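Local coordinates for alpha-galactosidase (Lactobacillus brevis, PDB 3MI6), which probably catalyses the hydrolysis of terminal, non-reducing alpha-D-galactose residues from alpha-galactosides, as a family 36 glycosyl hydrolase, at residues N119-F124 and N251-G256; G507-Y512 and M539-Q544. All blocks are in the same frame, centred on the assembly; numbering follows the deposited sequence.

Contact 1: residues N119-F124 and N251-G256; sequences NLPSTF and NLVYSG
P121 and V253 make the direct touch between the loop N119-F124 and the segment N251-G256, the two side chains lying alongside one another and running opposite ways. CB of P121 lies 3.8 Å from CG1 of V253, and CG of the proline ring is slightly farther from the same methyl. That methyl also comes within 3.6 Å of the P121 carbonyl oxygen, O to CG1. The valine torsion explains the reach: CG1 is anti to the backbone N (chi1 -164°) and extends to the proline, while CG2 takes the position beside N. No hydrogen bond passes directly between the segments; a water does the work. It donates to P121 O at 2.7 Å and to V253 O at 2.9 Å, so both its hydrogens are used and the carbonyls of two buried residues, which could not bond to each other, each gain a donor.

Next outward is what shapes the two backbones. An inverse gamma turn is built around V253, closed by a weak bond of 2.9 Å from Y254 N to L252 O, which bends the chain here. Across from it, the CB of S122 points away from the other segment, and its OG is bonded to L117 N and only weakly, at 3.3 Å, to L120 O. E295 on strand 290-301 serves both segments, through its carboxylate to T123 OG1 and through its backbone to V253.

The contact therefore joins the loop between strands 103-112 and 132-140 to the segment carrying strand 247-252; all three strands belong to the nine-stranded antiparallel sheet. It is a buried piece of the N-terminal beta-sandwich domain of family 36 enzymes, with L120 and P121 packed against helix 500-518 of the catalytic barrel.

Contact 2: residues G507-Y512 and M539-Q544; sequences GVYQLY and MYYAPQ
Y541 reaches from its loop to Y509 and Y512 on helix 500-518, one helical turn apart, and its side chain can be followed outward atom by atom. CB of Y541 sits 3.7 Å from CD2 of Y512. CG is anti to the carbonyl carbon (chi1 -66°), which carries the ring toward the helix. There it receives Y512 CB over one face, 3.9 Å from the Y541 ring centroid, a CH-pi contact displaced to the rim. Y540 CD1 lies over the opposite face, so the ring is held between its sequence neighbour and the helix. On one flank CD1 of Y541 passes the Y512 carbonyl oxygen, O, at 3.8 Å; on the other, CE2 meets CD1 of Y509 at 3.7 Å. At the tip, OH of Y541 ends 3.9 Å from CB of Y509.

The three tyrosines form an aromatic cluster without a true stack. Planes of Y541 and Y509 differ by 24°, those of Y541 and Y512 by 28°, yet in both pairs the offset leaves little ring over ring. A542 adds its methyl, CB, at 4.3 Å from CE2 of Y512. A leucine in place of Y541 would probably leave Y512 CB without an aromatic face to lie on and open a gap beside Y509 CD1.

Beyond the cluster, Y512 stacks on W478, a predicted substrate-binding residue, which is consistent with the cluster lying close to the presumed galactose site of the barrel. No hydrogen bond crosses between the segments, and Y509 OH has its partner, S255, outside them; dispersion and CH-pi contacts thus hold the barrel helix to the loop entering strand 544-546.

From the N terminus, the chain first closes contact 1, where 126 intervening residues, rich in strand and without helix, bring N251-G256 back to N119-F124 inside the N-terminal domain. Contact 2 opens later and closes a much shorter excursion of 26 residues, from helix 500-518 through barrel strand 523-526 and helix 536-539 to M539-Q544. The two loops follow in series, neither nested nor crossed. In space they meet, their centres about 10 Å apart: S255 OG and Y509 OH form a probable hydrogen bond, P121 packs on Y509, and S122 lies against Y540. The pair thus ties the beta-sandwich domain to the catalytic barrel.

Contact 1: residues N119-F124 and N251-G256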
ATOM      1  N   ASN D 119      -0.426 -45.716  13.765  1.00 41.05           N
ATOM      2  CA  ASN D 119       0.656 -45.241  14.626  1.00 43.70           C
ATOM      3  C   ASN D 119       0.837 -43.729  14.734  1.00 45.91           C
ATOM      4  O   ASN D 119       1.754 -43.276  15.415  1.00 44.55           O
ATOM      5  CB  ASN D 119       1.976 -45.870  14.209  1.00 42.07           C
ATOM      6  CG  ASN D 119       1.923 -47.365  14.228  1.00 47.85           C
ATOM      7  OD1 ASN D 119       2.151 -48.019  13.203  1.00 45.05           O
ATOM      8  ND2 ASN D 119       1.600 -47.929  15.397  1.00 44.92           N
ATOM      9  N   LEU D 120      -0.026 -42.966  14.064  1.00 39.84           N
ATOM     10  CA  LEU D 120       0.069 -41.517  14.052  1.00 37.18           C
ATOM     11  C   LEU D 120      -1.151 -40.884  14.703  1.00 36.33           C
ATOM     12  O   LEU D 120      -2.254 -41.413  14.598  1.00 38.95           O
ATOM     13  CB  LEU D 120       0.155 -41.014  12.612  1.00 36.80           C
ATOM     14  CG  LEU D 120       1.478 -41.106  11.870  1.00 34.99           C
ATOM     15  CD1 LEU D 120       1.266 -40.892  10.378  1.00 31.24           C
ATOM     16  CD2 LEU D 120       2.446 -40.093  12.445  1.00 34.93           C
ATOM     17  N   PRO D 121      -0.961 -39.736  15.360  1.00 33.57           N
ATOM     18  CA  PRO D 121      -2.097 -38.923  15.812  1.00 35.80           C
ATOM     19  C   PRO D 121      -2.944 -38.605  14.596  1.00 34.43           C
ATOM     20  O   PRO D 121      -2.385 -38.396  13.521  1.00 34.50           O
ATOM     21  CB  PRO D 121      -1.440 -37.642  16.321  1.00 37.43           C
ATOM     22  CG  PRO D 121      -0.054 -37.635  15.702  1.00 35.85           C
ATOM     23  CD  PRO D 121       0.332 -39.059  15.531  1.00 35.28           C
ATOM     24  N   SER D 122      -4.260 -38.581  14.739  1.00 34.67           N
ATOM     25  CA  SER D 122      -5.114 -38.487  13.565  1.00 33.57           C
ATOM     26  C   SER D 122      -6.564 -38.229  13.914  1.00 34.87           C
ATOM     27  O   SER D 122      -6.931 -38.109  15.083  1.00 33.77           O
ATOM     28  CB  SER D 122      -5.013 -39.772  12.740  1.00 37.61           C
ATOM     29  OG  SER D 122      -5.330 -40.907  13.535  1.00 40.23           O
ATOM     30  N   THR D 123      -7.394 -38.160  12.884  1.00 36.51           N
ATOM     31  CA  THR D 123      -8.774 -37.742  13.069  1.00 38.19           C
ATOM     32  C   THR D 123      -9.745 -38.898  13.075  1.00 38.85           C
ATOM     33  O   THR D 123      -9.544 -39.896  12.410  1.00 39.59           O
ATOM     34  CB  THR D 123      -9.186 -36.750  11.996  1.00 35.69           C
ATOM     35  OG1 THR D 123      -8.713 -37.219  10.726  1.00 35.89           O
ATOM     36  CG2 THR D 123      -8.570 -35.404  12.303  1.00 34.16           C
ATOM     37  N   PHE D 124     -10.824 -38.739  13.819  1.00 40.24           N
ATOM     38  CA  PHE D 124     -11.761 -39.820  13.999  1.00 42.42           C
ATOM     39  C   PHE D 124     -13.171 -39.254  14.100  1.00 45.38           C
ATOM     40  O   PHE D 124     -13.351 -38.104  14.485  1.00 44.29           O
ATOM     41  CB  PHE D 124     -11.413 -40.524  15.291  1.00 40.38           C
ATOM     42  CG  PHE D 124     -11.200 -39.584  16.416  1.00 40.16           C
ATOM     43  CD1 PHE D 124     -12.261 -39.187  17.209  1.00 39.56           C
ATOM     44  CD2 PHE D 124      -9.944 -39.062  16.667  1.00 39.54           C
ATOM     45  CE1 PHE D 124     -12.075 -38.309  18.258  1.00 38.34           C
ATOM     46  CE2 PHE D 124      -9.746 -38.169  17.715  1.00 41.00           C
ATOM     47  CZ  PHE D 124     -10.815 -37.791  18.509  1.00 38.45           C
ATOM     48  N   ASN D 251      -3.922 -26.983   7.916  1.00 29.57           N
ATOM     49  CA  ASN D 251      -3.091 -27.418   9.032  1.00 29.24           C
ATOM     50  C   ASN D 251      -2.600 -28.881   8.884  1.00 31.49           C
ATOM     51  O   ASN D 251      -2.851 -29.533   7.873  1.00 33.19           O
ATOM     52  CB  ASN D 251      -3.770 -27.139  10.375  1.00 27.30           C
ATOM     53  CG  ASN D 251      -2.764 -26.934  11.513  1.00 29.81           C
ATOM     54  OD1 ASN D 251      -1.596 -27.327  11.408  1.00 30.35           O
ATOM     55  ND2 ASN D 251      -3.219 -26.326  12.612  1.00 28.76           N
ATOM     56  N   LEU D 252      -1.890 -29.392   9.881  1.00 31.73           N
ATOM     57  CA  LEU D 252      -1.148 -30.631   9.707  1.00 30.90           C
ATOM     58  C   LEU D 252      -1.043 -31.387  11.016  1.00 31.04           C
ATOM     59  O   LEU D 252      -0.465 -30.883  11.969  1.00 31.99           O
ATOM     60  CB  LEU D 252       0.259 -30.281   9.261  1.00 29.51           C
ATOM     61  CG  LEU D 252       0.817 -30.966   8.034  1.00 35.12           C
ATOM     62  CD1 LEU D 252       2.290 -31.363   8.301  1.00 33.90           C
ATOM     63  CD2 LEU D 252      -0.065 -32.159   7.623  1.00 31.76           C
ATOM     64  N   VAL D 253      -1.579 -32.598  11.092  1.00 31.11           N
ATOM     65  CA  VAL D 253      -1.396 -33.337  12.335  1.00 31.13           C
ATOM     66  C   VAL D 253      -0.036 -34.017  12.374  1.00 31.42           C
ATOM     67  O   VAL D 253       0.059 -35.201  12.143  1.00 31.20           O
ATOM     68  CB  VAL D 253      -2.463 -34.377  12.541  1.00 30.65           C
ATOM     69  CG1 VAL D 253      -2.451 -34.806  14.000  1.00 32.16           C
ATOM     70  CG2 VAL D 253      -3.803 -33.817  12.140  1.00 29.44           C
ATOM     71  N   TYR D 254       1.005 -33.248  12.670  1.00 32.09           N
ATOM     72  CA  TYR D 254       2.382 -33.717  12.650  1.00 32.03           C
ATOM     73  C   TYR D 254       3.185 -32.789  13.543  1.00 33.90           C
ATOM     74  O   TYR D 254       2.774 -31.669  13.785  1.00 38.60           O
ATOM     75  CB  TYR D 254       2.922 -33.678  11.221  1.00 33.77           C
ATOM     76  CG  TYR D 254       4.202 -34.452  11.041  1.00 34.40           C
ATOM     77  CD1 TYR D 254       4.268 -35.799  11.376  1.00 32.85           C
ATOM     78  CD2 TYR D 254       5.349 -33.834  10.537  1.00 33.78           C
ATOM     79  CE1 TYR D 254       5.438 -36.507  11.221  1.00 35.98           C
ATOM     80  CE2 TYR D 254       6.528 -34.527  10.379  1.00 33.26           C
ATOM     81  CZ  TYR D 254       6.567 -35.867  10.720  1.00 38.21           C
ATOM     82  OH  TYR D 254       7.740 -36.571  10.579  1.00 39.11           O
ATOM     83  N   SER D 255       4.316 -33.236  14.059  1.00 34.19           N
ATOM     84  CA  SER D 255       5.030 -32.437  15.049  1.00 35.16           C
ATOM     85  C   SER D 255       6.506 -32.359  14.742  1.00 35.55           C
ATOM     86  O   SER D 255       7.282 -31.867  15.555  1.00 37.17           O
ATOM     87  CB  SER D 255       4.852 -33.028  16.454  1.00 36.49           C
ATOM     88  OG  SER D 255       3.518 -33.443  16.663  1.00 35.49           O
ATOM     89  N   GLY D 256       6.890 -32.870  13.579  1.00 33.76           N
ATOM     90  CA  GLY D 256       8.281 -32.907  13.177  1.00 32.68           C
ATOM     91  C   GLY D 256       8.499 -31.957  12.026  1.00 33.28           C
ATOM     92  O   GLY D 256       7.825 -30.927  11.940  1.00 32.03           O
TER
HETATM   93  O   HOH W   1      -1.593 -37.369  11.137  1.00 30.79           O

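Contact 2: residues G507-Y512 and M539-Q544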
ATOM      1  N   GLY D 507       8.629 -42.213  17.331  1.00 37.26           N
ATOM      2  CA  GLY D 507       9.033 -42.593  18.671  1.00 37.66           C
ATOM      3  C   GLY D 507       8.347 -41.799  19.777  1.00 42.46           C
ATOM      4  O   GLY D 507       7.852 -42.382  20.770  1.00 41.31           O
ATOM      5  N   VAL D 508       8.327 -40.472  19.623  1.00 38.60           N
ATOM      6  CA  VAL D 508       7.656 -39.616  20.579  1.00 34.34           C
ATOM      7  C   VAL D 508       6.199 -40.054  20.622  1.00 37.18           C
ATOM      8  O   VAL D 508       5.662 -40.293  21.699  1.00 39.69           O
ATOM      9  CB  VAL D 508       7.848 -38.091  20.258  1.00 39.42           C
ATOM     10  CG1 VAL D 508       6.805 -37.196  20.973  1.00 38.10           C
ATOM     11  CG2 VAL D 508       9.240 -37.650  20.637  1.00 40.12           C
ATOM     12  N   TYR D 509       5.561 -40.221  19.470  1.00 34.51           N
ATOM     13  CA  TYR D 509       4.171 -40.662  19.501  1.00 37.00           C
ATOM     14  C   TYR D 509       4.036 -42.001  20.221  1.00 40.65           C
ATOM     15  O   TYR D 509       3.156 -42.180  21.066  1.00 42.16           O
ATOM     16  CB  TYR D 509       3.562 -40.740  18.106  1.00 37.61           C
ATOM     17  CG  TYR D 509       3.464 -39.402  17.435  1.00 35.25           C
ATOM     18  CD1 TYR D 509       3.272 -38.252  18.179  1.00 35.23           C
ATOM     19  CD2 TYR D 509       3.561 -39.285  16.066  1.00 33.75           C
ATOM     20  CE1 TYR D 509       3.173 -37.019  17.585  1.00 34.03           C
ATOM     21  CE2 TYR D 509       3.475 -38.043  15.453  1.00 38.08           C
ATOM     22  CZ  TYR D 509       3.279 -36.910  16.225  1.00 35.67           C
ATOM     23  OH  TYR D 509       3.184 -35.667  15.628  1.00 34.29           O
ATOM     24  N   GLN D 510       4.915 -42.939  19.894  1.00 41.05           N
ATOM     25  CA  GLN D 510       4.967 -44.208  20.614  1.00 40.87           C
ATOM     26  C   GLN D 510       4.875 -43.969  22.121  1.00 40.64           C
ATOM     27  O   GLN D 510       4.071 -44.588  22.814  1.00 38.30           O
ATOM     28  CB  GLN D 510       6.260 -44.971  20.278  1.00 43.05           C
ATOM     29  CG  GLN D 510       6.154 -45.958  19.110  1.00 42.82           C
ATOM     30  CD  GLN D 510       4.990 -46.920  19.289  1.00 51.35           C
ATOM     31  OE1 GLN D 510       5.061 -47.874  20.095  1.00 48.88           O
ATOM     32  NE2 GLN D 510       3.898 -46.667  18.551  1.00 43.72           N
ATOM     33  N   LEU D 511       5.696 -43.059  22.627  1.00 39.56           N
ATOM     34  CA  LEU D 511       5.761 -42.846  24.067  1.00 40.80           C
ATOM     35  C   LEU D 511       4.475 -42.229  24.605  1.00 42.54           C
ATOM     36  O   LEU D 511       4.001 -42.600  25.681  1.00 44.89           O
ATOM     37  CB  LEU D 511       6.946 -41.960  24.431  1.00 39.57           C
ATOM     38  CG  LEU D 511       7.693 -42.320  25.714  1.00 39.84           C
ATOM     39  CD1 LEU D 511       8.441 -41.109  26.202  1.00 41.61           C
ATOM     40  CD2 LEU D 511       6.766 -42.834  26.794  1.00 42.67           C
ATOM     41  N   TYR D 512       3.919 -41.279  23.867  1.00 39.89           N
ATOM     42  CA  TYR D 512       2.706 -40.614  24.305  1.00 39.23           C
ATOM     43  C   TYR D 512       1.583 -41.595  24.166  1.00 41.13           C
ATOM     44  O   TYR D 512       0.622 -41.569  24.929  1.00 44.32           O
ATOM     45  CB  TYR D 512       2.395 -39.412  23.414  1.00 40.47           C
ATOM     46  CG  TYR D 512       2.789 -38.068  23.969  1.00 38.74           C
ATOM     47  CD1 TYR D 512       3.849 -37.362  23.430  1.00 39.49           C
ATOM     48  CD2 TYR D 512       2.082 -37.497  25.016  1.00 39.69           C
ATOM     49  CE1 TYR D 512       4.209 -36.125  23.930  1.00 41.80           C
ATOM     50  CE2 TYR D 512       2.423 -36.269  25.524  1.00 39.08           C
ATOM     51  CZ  TYR D 512       3.486 -35.579  24.979  1.00 43.70           C
ATOM     52  OH  TYR D 512       3.829 -34.339  25.490  1.00 43.75           O
HETATM   53  N   MSE D 539      -1.733 -32.185  20.267  1.00 34.00           N
HETATM   54  CA  MSE D 539      -3.049 -31.993  20.857  1.00 35.65           C
HETATM   55  C   MSE D 539      -3.876 -33.284  20.866  1.00 39.55           C
HETATM   56  O   MSE D 539      -4.792 -33.442  21.680  1.00 39.94           O
HETATM   57  CB  MSE D 539      -3.838 -30.900  20.120  1.00 40.74           C
HETATM   58  CG  MSE D 539      -3.156 -29.529  20.040  1.00 42.59           C
HETATM   59 SE   MSE D 539      -2.588 -28.758  21.758  1.00 57.88          SE
HETATM   60  CE  MSE D 539      -1.346 -27.451  21.033  1.00 38.57           C
ATOM     61  N   TYR D 540      -3.572 -34.193  19.944  1.00 35.84           N
ATOM     62  CA  TYR D 540      -4.234 -35.480  19.920  1.00 34.45           C
ATOM     63  C   TYR D 540      -4.035 -36.191  21.254  1.00 37.04           C
ATOM     64  O   TYR D 540      -4.962 -36.781  21.794  1.00 38.08           O
ATOM     65  CB  TYR D 540      -3.672 -36.315  18.785  1.00 34.58           C
ATOM     66  CG  TYR D 540      -4.221 -37.715  18.697  1.00 37.90           C
ATOM     67  CD1 TYR D 540      -3.606 -38.756  19.377  1.00 37.89           C
ATOM     68  CD2 TYR D 540      -5.330 -38.007  17.909  1.00 35.91           C
ATOM     69  CE1 TYR D 540      -4.086 -40.031  19.291  1.00 38.82           C
ATOM     70  CE2 TYR D 540      -5.815 -39.286  17.813  1.00 35.70           C
ATOM     71  CZ  TYR D 540      -5.189 -40.301  18.509  1.00 38.73           C
ATOM     72  OH  TYR D 540      -5.651 -41.603  18.438  1.00 40.19           O
ATOM     73  N   TYR D 541      -2.823 -36.098  21.790  1.00 37.24           N
ATOM     74  CA  TYR D 541      -2.436 -36.792  23.010  1.00 35.55           C
ATOM     75  C   TYR D 541      -2.544 -35.873  24.209  1.00 38.64           C
ATOM     76  O   TYR D 541      -3.079 -36.261  25.243  1.00 39.68           O
ATOM     77  CB  TYR D 541      -0.985 -37.266  22.900  1.00 37.04           C
ATOM     78  CG  TYR D 541      -0.764 -38.311  21.845  1.00 38.72           C
ATOM     79  CD1 TYR D 541      -1.106 -39.634  22.086  1.00 39.55           C
ATOM     80  CD2 TYR D 541      -0.205 -37.990  20.610  1.00 37.48           C
ATOM     81  CE1 TYR D 541      -0.914 -40.611  21.134  1.00 38.70           C
ATOM     82  CE2 TYR D 541      -0.004 -38.972  19.643  1.00 39.00           C
ATOM     83  CZ  TYR D 541      -0.366 -40.282  19.924  1.00 39.80           C
ATOM     84  OH  TYR D 541      -0.189 -41.285  19.013  1.00 40.93           O
ATOM     85  N   ALA D 542      -1.996 -34.664  24.063  1.00 38.67           N
ATOM     86  CA  ALA D 542      -1.965 -33.646  25.114  1.00 37.64           C
ATOM     87  C   ALA D 542      -2.875 -32.485  24.719  1.00 40.54           C
ATOM     88  O   ALA D 542      -2.547 -31.725  23.806  1.00 42.53           O
ATOM     89  CB  ALA D 542      -0.545 -33.150  25.310  1.00 35.26           C
ATOM     90  N   PRO D 543      -4.017 -32.330  25.410  1.00 38.95           N
ATOM     91  CA  PRO D 543      -5.067 -31.404  24.967  1.00 35.67           C
ATOM     92  C   PRO D 543      -4.659 -29.945  25.106  1.00 36.37           C
ATOM     93  O   PRO D 543      -5.350 -29.068  24.597  1.00 37.38           O
ATOM     94  CB  PRO D 543      -6.208 -31.708  25.922  1.00 37.19           C
ATOM     95  CG  PRO D 543      -5.500 -32.102  27.189  1.00 38.53           C
ATOM     96  CD  PRO D 543      -4.324 -32.928  26.721  1.00 39.27           C
ATOM     97  N   GLN D 544      -3.550 -29.676  25.778  1.00 36.91           N
ATOM     98  CA  GLN D 544      -3.119 -28.290  25.953  1.00 40.01           C
ATOM     99  C   GLN D 544      -1.605 -28.158  25.888  1.00 39.10           C
ATOM    100  O   GLN D 544      -0.884 -29.081  26.254  1.00 38.14           O
ATOM    101  CB  GLN D 544      -3.648 -27.717  27.267  1.00 36.82           C
ATOM    102  CG  GLN D 544      -2.987 -28.252  28.508  1.00 36.39           C
ATOM    103  CD  GLN D 544      -3.802 -27.911  29.725  1.00 40.98           C
ATOM    104  OE1 GLN D 544      -5.030 -27.878  29.663  1.00 39.25           O
ATOM    105  NE2 GLN D 544      -3.134 -27.639  30.836  1.00 41.29           N
TER